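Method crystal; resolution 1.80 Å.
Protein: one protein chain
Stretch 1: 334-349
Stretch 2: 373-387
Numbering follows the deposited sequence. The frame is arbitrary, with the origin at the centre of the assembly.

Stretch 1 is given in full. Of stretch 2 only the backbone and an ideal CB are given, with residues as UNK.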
# COMPACT_ATOMS: atom_id res chain seq x y z
N LEU B 334 3.80 -19.46 32.21
CA LEU B 334 5.09 -19.35 32.88
C LEU B 334 5.55 -17.90 32.91
O LEU B 334 6.54 -17.56 33.56
CB LEU B 334 6.14 -20.20 32.16
CG LEU B 334 5.87 -21.70 32.03
CD1 LEU B 334 7.14 -22.40 31.54
CD2 LEU B 334 5.44 -22.27 33.38
N VAL B 335 4.80 -17.04 32.22
CA VAL B 335 5.14 -15.62 32.13
C VAL B 335 5.12 -14.90 33.49
O VAL B 335 5.76 -13.87 33.66
CB VAL B 335 4.19 -14.90 31.13
CG1 VAL B 335 2.81 -14.74 31.72
CG2 VAL B 335 4.78 -13.56 30.71
N GLU B 336 4.39 -15.45 34.46
CA GLU B 336 4.33 -14.84 35.78
C GLU B 336 5.25 -15.50 36.82
O GLU B 336 6.44 -15.20 36.86
CB GLU B 336 2.89 -14.81 36.29
CG GLU B 336 2.04 -13.72 35.61
CD GLU B 336 2.40 -12.32 36.09
OE1 GLU B 336 2.13 -11.34 35.36
OE2 GLU B 336 2.94 -12.18 37.21
N SER B 337 4.71 -16.39 37.64
CA SER B 337 5.49 -17.06 38.69
C SER B 337 6.79 -17.74 38.26
O SER B 337 7.82 -17.59 38.92
CB SER B 337 4.61 -18.09 39.42
OG SER B 337 3.63 -17.45 40.22
N HIS B 338 6.74 -18.50 37.18
CA HIS B 338 7.91 -19.23 36.72
C HIS B 338 9.13 -18.33 36.47
O HIS B 338 10.17 -18.51 37.10
CB HIS B 338 7.57 -20.02 35.46
CG HIS B 338 8.60 -21.04 35.08
ND1 HIS B 338 9.70 -20.74 34.30
CD2 HIS B 338 8.70 -22.36 35.38
CE1 HIS B 338 10.43 -21.83 34.14
NE2 HIS B 338 9.84 -22.83 34.78
N VAL B 339 9.00 -17.36 35.57
CA VAL B 339 10.13 -16.48 35.30
C VAL B 339 10.41 -15.57 36.49
O VAL B 339 11.55 -15.13 36.70
CB VAL B 339 9.91 -15.62 34.04
CG1 VAL B 339 9.79 -16.53 32.83
CG2 VAL B 339 8.67 -14.76 34.19
N GLY B 340 9.37 -15.29 37.27
CA GLY B 340 9.52 -14.44 38.44
C GLY B 340 10.43 -15.05 39.50
O GLY B 340 11.33 -14.38 40.03
N ASN B 341 10.21 -16.32 39.82
CA ASN B 341 11.03 -16.99 40.82
C ASN B 341 12.48 -17.13 40.40
O ASN B 341 13.37 -17.23 41.24
CB ASN B 341 10.45 -18.38 41.16
CG ASN B 341 9.33 -18.31 42.17
OD1 ASN B 341 8.98 -19.32 42.79
ND2 ASN B 341 8.76 -17.13 42.35
N ALA B 342 12.73 -17.15 39.09
CA ALA B 342 14.10 -17.27 38.61
C ALA B 342 14.96 -16.09 39.07
O ALA B 342 16.16 -16.24 39.29
CB ALA B 342 14.12 -17.38 37.09
N VAL B 343 14.35 -14.91 39.20
CA VAL B 343 15.09 -13.72 39.61
C VAL B 343 14.64 -13.20 40.97
O VAL B 343 14.83 -12.02 41.29
CB VAL B 343 14.93 -12.58 38.58
CG1 VAL B 343 15.44 -13.02 37.21
CG2 VAL B 343 13.47 -12.17 38.49
N ILE B 344 14.06 -14.07 41.79
CA ILE B 344 13.55 -13.69 43.10
C ILE B 344 14.58 -13.11 44.08
O ILE B 344 14.22 -12.35 44.98
CB ILE B 344 12.84 -14.90 43.78
CG1 ILE B 344 11.90 -14.41 44.88
CG2 ILE B 344 13.86 -15.86 44.37
CD1 ILE B 344 10.65 -13.72 44.34
N LEU B 345 15.86 -13.43 43.90
CA LEU B 345 16.90 -12.91 44.79
C LEU B 345 17.33 -11.52 44.37
O LEU B 345 18.00 -10.81 45.12
CB LEU B 345 18.12 -13.83 44.80
CG LEU B 345 17.84 -15.26 45.29
CD1 LEU B 345 19.14 -16.06 45.31
CD2 LEU B 345 17.23 -15.20 46.68
N GLY B 346 16.94 -11.15 43.16
CA GLY B 346 17.29 -9.84 42.64
C GLY B 346 18.76 -9.48 42.78
O GLY B 346 19.65 -10.18 42.30
N VAL B 347 19.00 -8.39 43.48
CA VAL B 347 20.33 -7.82 43.67
C VAL B 347 21.06 -8.28 44.94
O VAL B 347 22.20 -7.86 45.19
CB VAL B 347 20.16 -6.28 43.66
CG1 VAL B 347 20.52 -5.67 44.98
CG2 VAL B 347 20.90 -5.69 42.52
N TYR B 348 20.44 -9.17 45.70
CA TYR B 348 20.98 -9.59 46.98
C TYR B 348 21.65 -10.95 47.09
O TYR B 348 21.41 -11.84 46.29
CB TYR B 348 19.87 -9.51 48.02
CG TYR B 348 19.07 -8.22 47.94
CD1 TYR B 348 19.53 -7.05 48.55
CD2 TYR B 348 17.87 -8.17 47.23
CE1 TYR B 348 18.80 -5.86 48.46
CE2 TYR B 348 17.14 -6.99 47.13
CZ TYR B 348 17.61 -5.84 47.74
OH TYR B 348 16.88 -4.68 47.64
N LYS B 349 22.49 -11.08 48.11
CA LYS B 349 23.19 -12.32 48.39
C LYS B 349 22.41 -13.05 49.49
O LYS B 349 22.35 -12.60 50.63
CB LYS B 349 24.62 -12.02 48.85
CG LYS B 349 25.48 -11.39 47.75
CD LYS B 349 26.94 -11.22 48.16
CE LYS B 349 27.13 -10.12 49.20
NZ LYS B 349 28.58 -9.92 49.52
N UNK B 373 6.29 -8.26 33.39
CA UNK B 373 5.80 -9.63 33.56
C UNK B 373 5.78 -10.14 35.00
O UNK B 373 5.38 -9.41 35.92
CB UNK B 373 6.66 -10.57 32.72
N UNK B 374 6.21 -11.38 35.21
CA UNK B 374 6.20 -11.95 36.54
C UNK B 374 7.21 -11.42 37.53
O UNK B 374 7.14 -11.74 38.72
CB UNK B 374 6.40 -13.46 36.42
N UNK B 375 8.15 -10.60 37.07
CA UNK B 375 9.18 -10.05 37.96
C UNK B 375 8.58 -9.11 39.01
O UNK B 375 9.07 -9.02 40.13
CB UNK B 375 10.24 -9.31 37.14
N UNK B 376 7.52 -8.41 38.64
CA UNK B 376 6.90 -7.44 39.54
C UNK B 376 6.39 -7.94 40.89
O UNK B 376 6.70 -7.35 41.92
CB UNK B 376 5.72 -6.80 38.80
N UNK B 377 5.62 -9.03 40.90
CA UNK B 377 5.06 -9.54 42.16
C UNK B 377 6.11 -9.82 43.23
O UNK B 377 5.98 -9.36 44.37
CB UNK B 377 4.27 -10.82 41.89
N UNK B 378 7.14 -10.57 42.86
CA UNK B 378 8.20 -10.90 43.81
C UNK B 378 8.98 -9.68 44.27
O UNK B 378 9.44 -9.62 45.40
CB UNK B 378 9.16 -11.91 43.19
N UNK B 379 9.15 -8.72 43.37
CA UNK B 379 9.86 -7.48 43.70
C UNK B 379 9.07 -6.78 44.81
O UNK B 379 9.65 -6.33 45.80
CB UNK B 379 10.02 -6.58 42.47
N UNK B 380 7.76 -6.69 44.64
CA UNK B 380 6.90 -6.06 45.65
C UNK B 380 7.05 -6.77 47.00
O UNK B 380 7.30 -6.13 48.02
CB UNK B 380 5.44 -6.08 45.20
N UNK B 381 6.90 -8.08 46.98
CA UNK B 381 6.99 -8.88 48.19
C UNK B 381 8.33 -8.79 48.91
O UNK B 381 8.38 -8.53 50.11
CB UNK B 381 6.71 -10.34 47.85
N UNK B 382 9.42 -9.00 48.17
CA UNK B 382 10.75 -8.96 48.78
C UNK B 382 11.13 -7.57 49.30
O UNK B 382 11.57 -7.44 50.44
CB UNK B 382 11.79 -9.43 47.76
N UNK B 383 10.97 -6.55 48.47
CA UNK B 383 11.33 -5.20 48.90
C UNK B 383 10.50 -4.76 50.10
O UNK B 383 11.00 -4.06 50.98
CB UNK B 383 11.15 -4.21 47.75
N UNK B 384 9.24 -5.16 50.14
CA UNK B 384 8.38 -4.80 51.26
C UNK B 384 8.84 -5.50 52.53
O UNK B 384 8.84 -4.91 53.61
CB UNK B 384 6.92 -5.15 50.96
N UNK B 385 9.25 -6.76 52.41
CA UNK B 385 9.73 -7.51 53.57
C UNK B 385 11.09 -6.98 54.02
O UNK B 385 11.39 -6.95 55.21
CB UNK B 385 9.82 -9.00 53.25
N UNK B 386 11.91 -6.56 53.07
CA UNK B 386 13.23 -6.02 53.39
C UNK B 386 13.07 -4.74 54.22
O UNK B 386 13.79 -4.53 55.20
CB UNK B 386 14.03 -5.74 52.11
N UNK B 387 12.12 -3.89 53.83
CA UNK B 387 11.86 -2.65 54.56
C UNK B 387 11.33 -2.98 55.96
O UNK B 387 11.65 -2.29 56.93
CB UNK B 387 10.87 -1.77 53.80

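At position 373 the backbone has an uncommon positive phi (39°), which glycine tolerates best, yet the ideal CB has room: it lies 3.5 Å from Val335 O, with Val339 CG2 further off at 4.9 Å. Two valines of stretch 1 make this an apolar site, suited to a small or medium aliphatic side chain. The residue is Val373. Its CG1 packs on Val335 CG2 at 3.7 Å and its CG2 approaches Val339 CG2 at 4.4 Å. A water bridges here: its O donates to Val373 O (2.8 Å) and to Glu336 OE2 (2.7 Å), and accepts from the backbone N of position 377 (3.1 Å from the water O).

Position 374 leaves no choice. Phi and psi (-71/-9) are open to any residue, but the ideal CB falls 1.8 Å from Glu336 O and 2.9 Å from Val335 O, so any side chain would clash. Gly374 meets the demand. Its N donates a weak hydrogen bond to Val335 O (3.0 Å), and its CA makes a CA-H...O contact with Glu336 O at 3.3 Å, closeness that a bare CA permits.

At 375 the CB points sideways, 4.5 Å from Val343 CG2, with Val339 and Gly340 within reach of a longer side chain. A large apolar or aromatic group would suit. Phe375, with chi1 m, brings its ring back to stretch 1: CD1 lies 3.4 Å from Val343 CG2, and the ring edge meets Val339 O, 3.5 Å from CE1.

Position 376 points sideways with nothing of stretch 1 near, so many residues would do; it is Thr376. Position 377 points toward stretch 1, its ideal CB 5.1 Å from Glu336 OE2. A small residue fits, and Ala377 is found.

At 378 the ideal CB would lie 2.6 Å from Ile344 CD1, a clash that calls for glycine. Gly378 lets Ile344 CD1 rest 3.8 Å from Gly378 CA.

Position 379 points sideways and 380 is out of reach; 381 points toward stretch 1, but nothing there lies within 5.5 Å of its ideal CB. Stretch 1 allows many residue types at all three, which are Gln379, Ile380 and Ala381.

Position 382 points toward stretch 1, its ideal CB 4.7 Å from Ile344 O. That free acceptor invites a long donor, lysine or arginine. Arg382 NH2 donates to Ile344 O (2.8 Å), while Arg382 NH1 donates to Gln379 OE1 (2.7 Å). Gly346 N and Leu345 C lie over one face of the guanidinium.

At 383 the CB points sideways, but a long acceptor could reach the Tyr348 hydroxyl; glutamate or glutamine would suit. Glu383 OE1 accepts from Tyr348 OH (2.8 Å) and forms a salt bridge with Arg382 NH1 (3.0 Å), so one oxygen ties the tyrosine to the arginine.

Positions 384 and 385 are out of reach, so stretch 1 sets no preference; they are Thr384 and Leu385. Position 386 points toward Tyr348, its ideal CB 5.4 Å from OH, and favours a long aliphatic chain. Ile386 lays CD1 over one ring face, 3.9 Å from the Tyr348 ring centroid. Position 387 is again out of reach, so many types would do, and holds Asp387.

Stretch 2 (373-387) VGFTAGQIARETLID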
# COMPACT_ATOMS: atom_id res chain seq x y z
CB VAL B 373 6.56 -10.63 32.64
CG1 VAL B 373 6.30 -10.27 31.18
CG2 VAL B 373 8.06 -10.59 32.93
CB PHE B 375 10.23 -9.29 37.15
CG PHE B 375 10.79 -10.06 35.98
CD1 PHE B 375 11.13 -11.40 36.10
CD2 PHE B 375 11.01 -9.42 34.76
CE1 PHE B 375 11.68 -12.10 35.04
CE2 PHE B 375 11.57 -10.11 33.68
CZ PHE B 375 11.91 -11.46 33.82
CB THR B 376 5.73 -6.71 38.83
OG1 THR B 376 6.20 -6.15 37.60
CG2 THR B 376 5.20 -5.59 39.71
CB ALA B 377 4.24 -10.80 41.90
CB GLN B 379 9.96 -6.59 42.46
CG GLN B 379 10.77 -5.29 42.65
CD GLN B 379 12.27 -5.53 42.78
OE1 GLN B 379 12.79 -6.55 42.32
NE2 GLN B 379 12.97 -4.57 43.37
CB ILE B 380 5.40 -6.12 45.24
CG1 ILE B 380 5.12 -5.16 44.09
CG2 ILE B 380 4.51 -5.77 46.44
CD1 ILE B 380 3.73 -5.29 43.50
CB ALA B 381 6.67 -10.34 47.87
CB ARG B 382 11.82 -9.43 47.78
CG ARG B 382 13.18 -9.68 48.41
CD ARG B 382 14.28 -9.77 47.37
NE ARG B 382 14.28 -8.58 46.53
CZ ARG B 382 13.89 -8.56 45.26
NH1 ARG B 382 13.92 -7.42 44.58
NH2 ARG B 382 13.49 -9.68 44.66
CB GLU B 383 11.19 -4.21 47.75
CG GLU B 383 12.13 -4.49 46.57
CD GLU B 383 13.61 -4.44 46.97
OE1 GLU B 383 14.29 -5.49 46.89
OE2 GLU B 383 14.09 -3.36 47.35
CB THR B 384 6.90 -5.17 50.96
OG1 THR B 384 6.40 -4.34 49.91
CG2 THR B 384 6.03 -4.97 52.20
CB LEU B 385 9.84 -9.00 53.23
CG LEU B 385 8.50 -9.72 53.04
CD1 LEU B 385 8.75 -11.19 52.71
CD2 LEU B 385 7.67 -9.61 54.31
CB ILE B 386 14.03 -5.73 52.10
CG1 ILE B 386 14.45 -7.05 51.46
CG2 ILE B 386 15.23 -4.84 52.41
CD1 ILE B 386 15.22 -6.91 50.16
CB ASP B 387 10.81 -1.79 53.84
CG ASP B 387 11.42 -0.86 52.80
OD1 ASP B 387 10.69 0.02 52.29
OD2 ASP B 387 12.62 -1.00 52.48
O HOH W 1 4.11 -10.01 38.35
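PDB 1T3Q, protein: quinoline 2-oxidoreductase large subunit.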